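Local coordinates for glycosyl hydrolases family 31 family protein (Aspergillus niger, PDB 6DRU) that catalyses the release of alpha-xylose from the non-reducing terminal glucose of xyloglucan oligosaccharides, at the glycan on Asn358. Coordinates in Å, arbitrary orientation; residue numbers count along the deposited sequence, not the author numbering.

The glycan on Asn358. Residues 260-261, 263, 287, 289-290, 298, 300-301, 303, 358, 568. With NAG (2-acetamido-2-deoxy-beta-D-glucopyranose), chain B; NAG (2-acetamido-2-deoxy-beta-D-glucopyranose), chain C; BMA (beta-D-mannopyranose), chain I; MAN (alpha-D-mannopyranose), chain D; MAN (alpha-D-mannopyranose), chain E; MAN (alpha-D-mannopyranose), chain F; MAN (alpha-D-mannopyranose), chain G; MAN (alpha-D-mannopyranose), chain H.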
loop_
_atom_site.group_PDB
_atom_site.type_symbol
_atom_site.label_atom_id
_atom_site.label_comp_id
_atom_site.label_asym_id
_atom_site.label_seq_id
_atom_site.Cartn_x
_atom_site.Cartn_y
_atom_site.Cartn_z
ATOM N N GLU A 260 38.180 -21.274 -20.860
ATOM C CA GLU A 260 38.398 -21.064 -19.432
ATOM C C GLU A 260 39.678 -20.305 -19.096
ATOM O O GLU A 260 39.689 -19.545 -18.121
ATOM C CB GLU A 260 38.401 -22.411 -18.705
ATOM C CG GLU A 260 38.222 -22.304 -17.201
ATOM C CD GLU A 260 39.535 -22.362 -16.454
ATOM O OE1 GLU A 260 39.510 -22.443 -15.207
ATOM O OE2 GLU A 260 40.594 -22.328 -17.114
ATOM N N ASN A 261 40.760 -20.484 -19.854
ATOM C CA ASN A 261 42.011 -19.791 -19.562
ATOM C C ASN A 261 42.593 -19.206 -20.847
ATOM O O ASN A 261 42.076 -19.415 -21.948
ATOM C CB ASN A 261 43.021 -20.714 -18.862
ATOM C CG ASN A 261 43.558 -21.806 -19.772
ATOM O OD1 ASN A 261 44.291 -21.535 -20.723
ATOM N ND2 ASN A 261 43.220 -23.053 -19.462
ATOM N N THR A 263 45.579 -19.722 -22.399
ATOM C CA THR A 263 46.245 -20.602 -23.353
ATOM C C THR A 263 45.239 -21.412 -24.160
ATOM O O THR A 263 45.524 -21.789 -25.302
ATOM C CB THR A 263 47.224 -21.531 -22.632
ATOM O OG1 THR A 263 46.523 -22.675 -22.134
ATOM C CG2 THR A 263 47.886 -20.806 -21.467
ATOM N N GLN A 287 32.063 -16.297 -15.606
ATOM C CA GLN A 287 32.852 -17.019 -14.607
ATOM C C GLN A 287 34.353 -16.901 -14.850
ATOM O O GLN A 287 35.138 -17.668 -14.282
ATOM C CB GLN A 287 32.443 -18.494 -14.534
ATOM C CG GLN A 287 30.967 -18.724 -14.235
ATOM C CD GLN A 287 30.563 -18.264 -12.847
ATOM O OE1 GLN A 287 30.349 -17.074 -12.609
ATOM N NE2 GLN A 287 30.460 -19.207 -11.919
ATOM N N TRP A 289 36.084 -14.247 -14.023
ATOM C CA TRP A 289 36.537 -13.242 -13.075
ATOM C C TRP A 289 36.835 -13.890 -11.728
ATOM O O TRP A 289 36.475 -15.041 -11.468
ATOM C CB TRP A 289 35.480 -12.147 -12.911
ATOM C CG TRP A 289 34.098 -12.703 -12.765
ATOM C CD1 TRP A 289 33.573 -13.320 -11.664
ATOM C CD2 TRP A 289 33.066 -12.709 -13.758
ATOM N NE1 TRP A 289 32.276 -13.702 -11.911
ATOM C CE2 TRP A 289 31.940 -13.338 -13.188
ATOM C CE3 TRP A 289 32.983 -12.239 -15.073
ATOM C CZ2 TRP A 289 30.747 -13.510 -13.888
ATOM C CZ3 TRP A 289 31.797 -12.411 -15.766
ATOM C CH2 TRP A 289 30.696 -13.039 -15.172
ATOM N N ALA A 290 37.506 -13.127 -10.865
ATOM C CA ALA A 290 37.782 -13.606 -9.516
ATOM C C ALA A 290 36.566 -13.453 -8.610
ATOM O O ALA A 290 36.250 -14.362 -7.833
ATOM C CB ALA A 290 38.984 -12.866 -8.930
ATOM N N ASP A 298 40.265 -12.830 -14.323
ATOM C CA ASP A 298 41.093 -13.334 -13.237
ATOM C C ASP A 298 42.523 -13.529 -13.728
ATOM O O ASP A 298 42.750 -14.343 -14.637
ATOM C CB ASP A 298 40.526 -14.651 -12.709
ATOM C CG ASP A 298 41.278 -15.176 -11.495
ATOM O OD1 ASP A 298 42.166 -14.469 -10.973
ATOM O OD2 ASP A 298 40.981 -16.310 -11.065
ATOM N N ARG A 300 44.903 -15.131 -12.496
ATOM C CA ARG A 300 45.369 -16.495 -12.271
ATOM C C ARG A 300 45.099 -17.407 -13.461
ATOM O O ARG A 300 45.745 -18.454 -13.581
ATOM C CB ARG A 300 44.714 -17.070 -11.017
ATOM C CG ARG A 300 45.015 -16.300 -9.740
ATOM C CD ARG A 300 44.223 -16.860 -8.572
ATOM N NE ARG A 300 42.927 -17.373 -9.004
ATOM C CZ ARG A 300 42.596 -18.661 -9.027
ATOM N NH1 ARG A 300 43.469 -19.580 -8.641
ATOM N NH2 ARG A 300 41.393 -19.028 -9.444
ATOM N N LEU A 301 44.160 -17.042 -14.334
ATOM C CA LEU A 301 43.884 -17.800 -15.542
ATOM C C LEU A 301 44.033 -16.980 -16.816
ATOM O O LEU A 301 44.048 -17.563 -17.906
ATOM C CB LEU A 301 42.468 -18.396 -15.492
ATOM C CG LEU A 301 42.152 -19.267 -14.276
ATOM C CD1 LEU A 301 40.658 -19.272 -13.992
ATOM C CD2 LEU A 301 42.665 -20.684 -14.485
ATOM N N PRO A 303 46.739 -14.329 -17.461
ATOM C CA PRO A 303 47.830 -13.504 -16.913
ATOM C C PRO A 303 48.170 -12.288 -17.760
ATOM O O PRO A 303 48.481 -11.228 -17.202
ATOM C CB PRO A 303 49.004 -14.491 -16.830
ATOM C CG PRO A 303 48.682 -15.549 -17.830
ATOM C CD PRO A 303 47.190 -15.687 -17.810
ATOM N N ASN A 358 26.569 -18.077 -7.774
ATOM C CA ASN A 358 27.913 -18.519 -7.406
ATOM C C ASN A 358 28.049 -18.694 -5.893
ATOM O O ASN A 358 29.106 -18.435 -5.312
ATOM C CB ASN A 358 28.966 -17.545 -7.954
ATOM C CG ASN A 358 30.376 -18.086 -7.861
ATOM O OD1 ASN A 358 31.201 -17.561 -7.113
ATOM N ND2 ASN A 358 30.660 -19.141 -8.617
ATOM N N TYR A 568 38.081 -27.735 -20.520
ATOM C CA TYR A 568 37.247 -27.428 -19.363
ATOM C C TYR A 568 35.788 -27.788 -19.619
ATOM O O TYR A 568 35.084 -28.247 -18.714
ATOM C CB TYR A 568 37.393 -25.947 -19.008
ATOM C CG TYR A 568 36.668 -25.514 -17.756
ATOM C CD1 TYR A 568 37.132 -25.878 -16.499
ATOM C CD2 TYR A 568 35.533 -24.716 -17.829
ATOM C CE1 TYR A 568 36.476 -25.474 -15.350
ATOM C CE2 TYR A 568 34.871 -24.307 -16.688
ATOM C CZ TYR A 568 35.346 -24.689 -15.450
ATOM O OH TYR A 568 34.689 -24.282 -14.312
HETATM C C1 NAG B . 32.068 -19.464 -8.383
HETATM C C2 NAG B . 32.543 -20.881 -8.137
HETATM C C3 NAG B . 34.024 -21.018 -8.132
HETATM C C4 NAG B . 34.670 -20.231 -9.252
HETATM C C5 NAG B . 34.149 -18.813 -9.260
HETATM C C6 NAG B . 34.795 -18.028 -10.384
HETATM C C7 NAG B . 30.697 -21.782 -6.754
HETATM C C8 NAG B . 30.187 -22.232 -5.403
HETATM N N2 NAG B . 32.033 -21.315 -6.881
HETATM O O3 NAG B . 34.363 -22.383 -8.220
HETATM O O4 NAG B . 36.062 -20.210 -9.054
HETATM O O5 NAG B . 32.760 -18.864 -9.447
HETATM O O6 NAG B . 33.876 -17.095 -10.906
HETATM O O7 NAG B . 29.963 -21.826 -7.721
HETATM C C1 NAG C . 36.775 -20.984 -10.006
HETATM C C2 NAG C . 38.228 -20.610 -9.807
HETATM C C3 NAG C . 39.098 -21.094 -10.909
HETATM C C4 NAG C . 38.811 -22.545 -11.240
HETATM C C5 NAG C . 37.329 -22.724 -11.483
HETATM C C6 NAG C . 37.003 -24.164 -11.821
HETATM C C7 NAG C . 38.546 -18.589 -8.429
HETATM C C8 NAG C . 38.649 -17.084 -8.312
HETATM N N2 NAG C . 38.327 -19.195 -9.695
HETATM O O3 NAG C . 40.445 -20.909 -10.543
HETATM O O4 NAG C . 39.535 -22.923 -12.387
HETATM O O5 NAG C . 36.647 -22.349 -10.315
HETATM O O6 NAG C . 36.040 -24.655 -10.916
HETATM O O7 NAG C . 38.655 -19.282 -7.437
HETATM C C1 BMA I . 40.515 -23.851 -11.903
HETATM C C2 BMA I . 40.921 -24.747 -13.084
HETATM C C3 BMA I . 42.102 -25.632 -12.682
HETATM C C4 BMA I . 43.219 -24.808 -12.025
HETATM C C5 BMA I . 42.639 -24.021 -10.842
HETATM C C6 BMA I . 43.667 -23.164 -10.128
HETATM O O2 BMA I . 41.355 -23.955 -14.180
HETATM O O3 BMA I . 42.617 -26.359 -13.793
HETATM O O4 BMA I . 44.255 -25.665 -11.573
HETATM O O5 BMA I . 41.613 -23.157 -11.350
HETATM O O6 BMA I . 44.578 -22.664 -11.098
HETATM C C1 MAN D . 42.379 -27.774 -13.825
HETATM C C2 MAN D . 43.209 -28.403 -14.922
HETATM C C3 MAN D . 42.506 -28.223 -16.253
HETATM C C4 MAN D . 41.052 -28.635 -16.162
HETATM C C5 MAN D . 40.407 -28.018 -14.940
HETATM C C6 MAN D . 38.977 -28.498 -14.828
HETATM O O2 MAN D . 43.404 -29.774 -14.646
HETATM O O3 MAN D . 43.151 -28.998 -17.238
HETATM O O4 MAN D . 40.374 -28.189 -17.313
HETATM O O5 MAN D . 41.118 -28.395 -13.785
HETATM O O6 MAN D . 38.428 -28.067 -13.602
HETATM C C1 MAN E . 44.288 -30.355 -13.654
HETATM C C2 MAN E . 45.765 -30.362 -13.969
HETATM C C3 MAN E . 45.983 -31.247 -15.176
HETATM C C4 MAN E . 45.396 -32.618 -14.914
HETATM C C5 MAN E . 43.975 -32.494 -14.398
HETATM C C6 MAN E . 43.460 -33.863 -14.012
HETATM O O2 MAN E . 46.476 -30.876 -12.866
HETATM O O3 MAN E . 47.360 -31.365 -15.445
HETATM O O4 MAN E . 45.400 -33.356 -16.114
HETATM O O5 MAN E . 43.925 -31.656 -13.265
HETATM O O6 MAN E . 43.208 -33.885 -12.625
HETATM C C1 MAN F . 45.477 -21.713 -10.549
HETATM C C2 MAN F . 46.171 -21.257 -11.818
HETATM C C3 MAN F . 47.307 -22.194 -12.186
HETATM C C4 MAN F . 48.146 -22.534 -10.975
HETATM C C5 MAN F . 47.230 -22.989 -9.863
HETATM C C6 MAN F . 48.035 -23.461 -8.671
HETATM O O2 MAN F . 46.667 -19.950 -11.649
HETATM O O3 MAN F . 48.124 -21.580 -13.155
HETATM O O4 MAN F . 49.046 -23.567 -11.299
HETATM O O5 MAN F . 46.402 -21.910 -9.506
HETATM O O6 MAN F . 48.510 -22.358 -7.933
HETATM C C1 MAN G . 48.211 -22.075 -14.494
HETATM C C2 MAN G . 49.654 -21.830 -14.866
HETATM C C3 MAN G . 49.824 -20.409 -15.362
HETATM C C4 MAN G . 48.759 -20.042 -16.376
HETATM C C5 MAN G . 47.391 -20.507 -15.921
HETATM C C6 MAN G . 46.377 -20.240 -17.016
HETATM O O2 MAN G . 50.033 -22.731 -15.879
HETATM O O3 MAN G . 51.089 -20.287 -15.969
HETATM O O4 MAN G . 48.740 -18.643 -16.533
HETATM O O5 MAN G . 47.419 -21.885 -15.637
HETATM O O6 MAN G . 46.686 -21.007 -18.160
HETATM C C1 MAN H . 49.578 -22.542 -6.980
HETATM C C2 MAN H . 49.021 -22.203 -5.614
HETATM C C3 MAN H . 48.899 -20.700 -5.484
HETATM C C4 MAN H . 50.213 -20.043 -5.845
HETATM C C5 MAN H . 50.692 -20.567 -7.182
HETATM C C6 MAN H . 52.011 -19.917 -7.543
HETATM O O2 MAN H . 49.889 -22.690 -4.618
HETATM O O3 MAN H . 48.554 -20.366 -4.159
HETATM O O4 MAN H . 50.031 -18.649 -5.920
HETATM O O5 MAN H . 50.854 -21.964 -7.112
HETATM O O6 MAN H . 51.773 -18.808 -8.381
HETATM O O HOH W 1 38.508 -17.293 -11.518
#
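An N-glycosylation sequon, Asn358-Gly-Ser, carries this high-mannose-type glycan, which illustrates how the core and inner mannoses of a sugar chain can be laid along the protein that bears them, while the poorly ordered tips, MAN (chain E) and MAN (chain H), are not held by it. Asn358, with CG anti to its backbone N (chi1 -168°), is joined through ND2 to C1 of the first NAG (chain B). The chitobiose core is stiffened from within, since O3 of NAG (chain B) donates to the ring oxygen O5 of NAG (chain C) at 3.1 Å. O3 of NAG (chain C) likewise bonds to O5 of BMA. A buttress forms around the second sugar: the acetamide N2 of NAG (chain C) reaches a water, 2.6 Å away, that also touches Trp289 O and Asp298 OD2. Arg300 bends at chi3 (-33°) so that its guanidinium meets C2 of this sugar with an in-plane edge. Asp298 steadies it, taking NE on the syn lone pair of OD2 at 3.0 Å in a salt bridge. Opposite, the Tyr568 hydroxyl end and CE1 lie against C6 of NAG (chain C), while CD1 packs on C6 of MAN (chain D) at 3.6 Å; Glu260 CG sits over the centre of the Tyr568 ring, 3.5 Å above its plane. Glu260, bent at chi2, turns OE1 to accept a hydrogen bond from the 2-hydroxyl O2 of BMA at 2.6 Å, from above the carboxylate plane. Along the other branch, O2 of MAN (chain F) donates to the backbone carbonyl O of Arg300 at 2.6 Å, 25° out of the carbonyl plane.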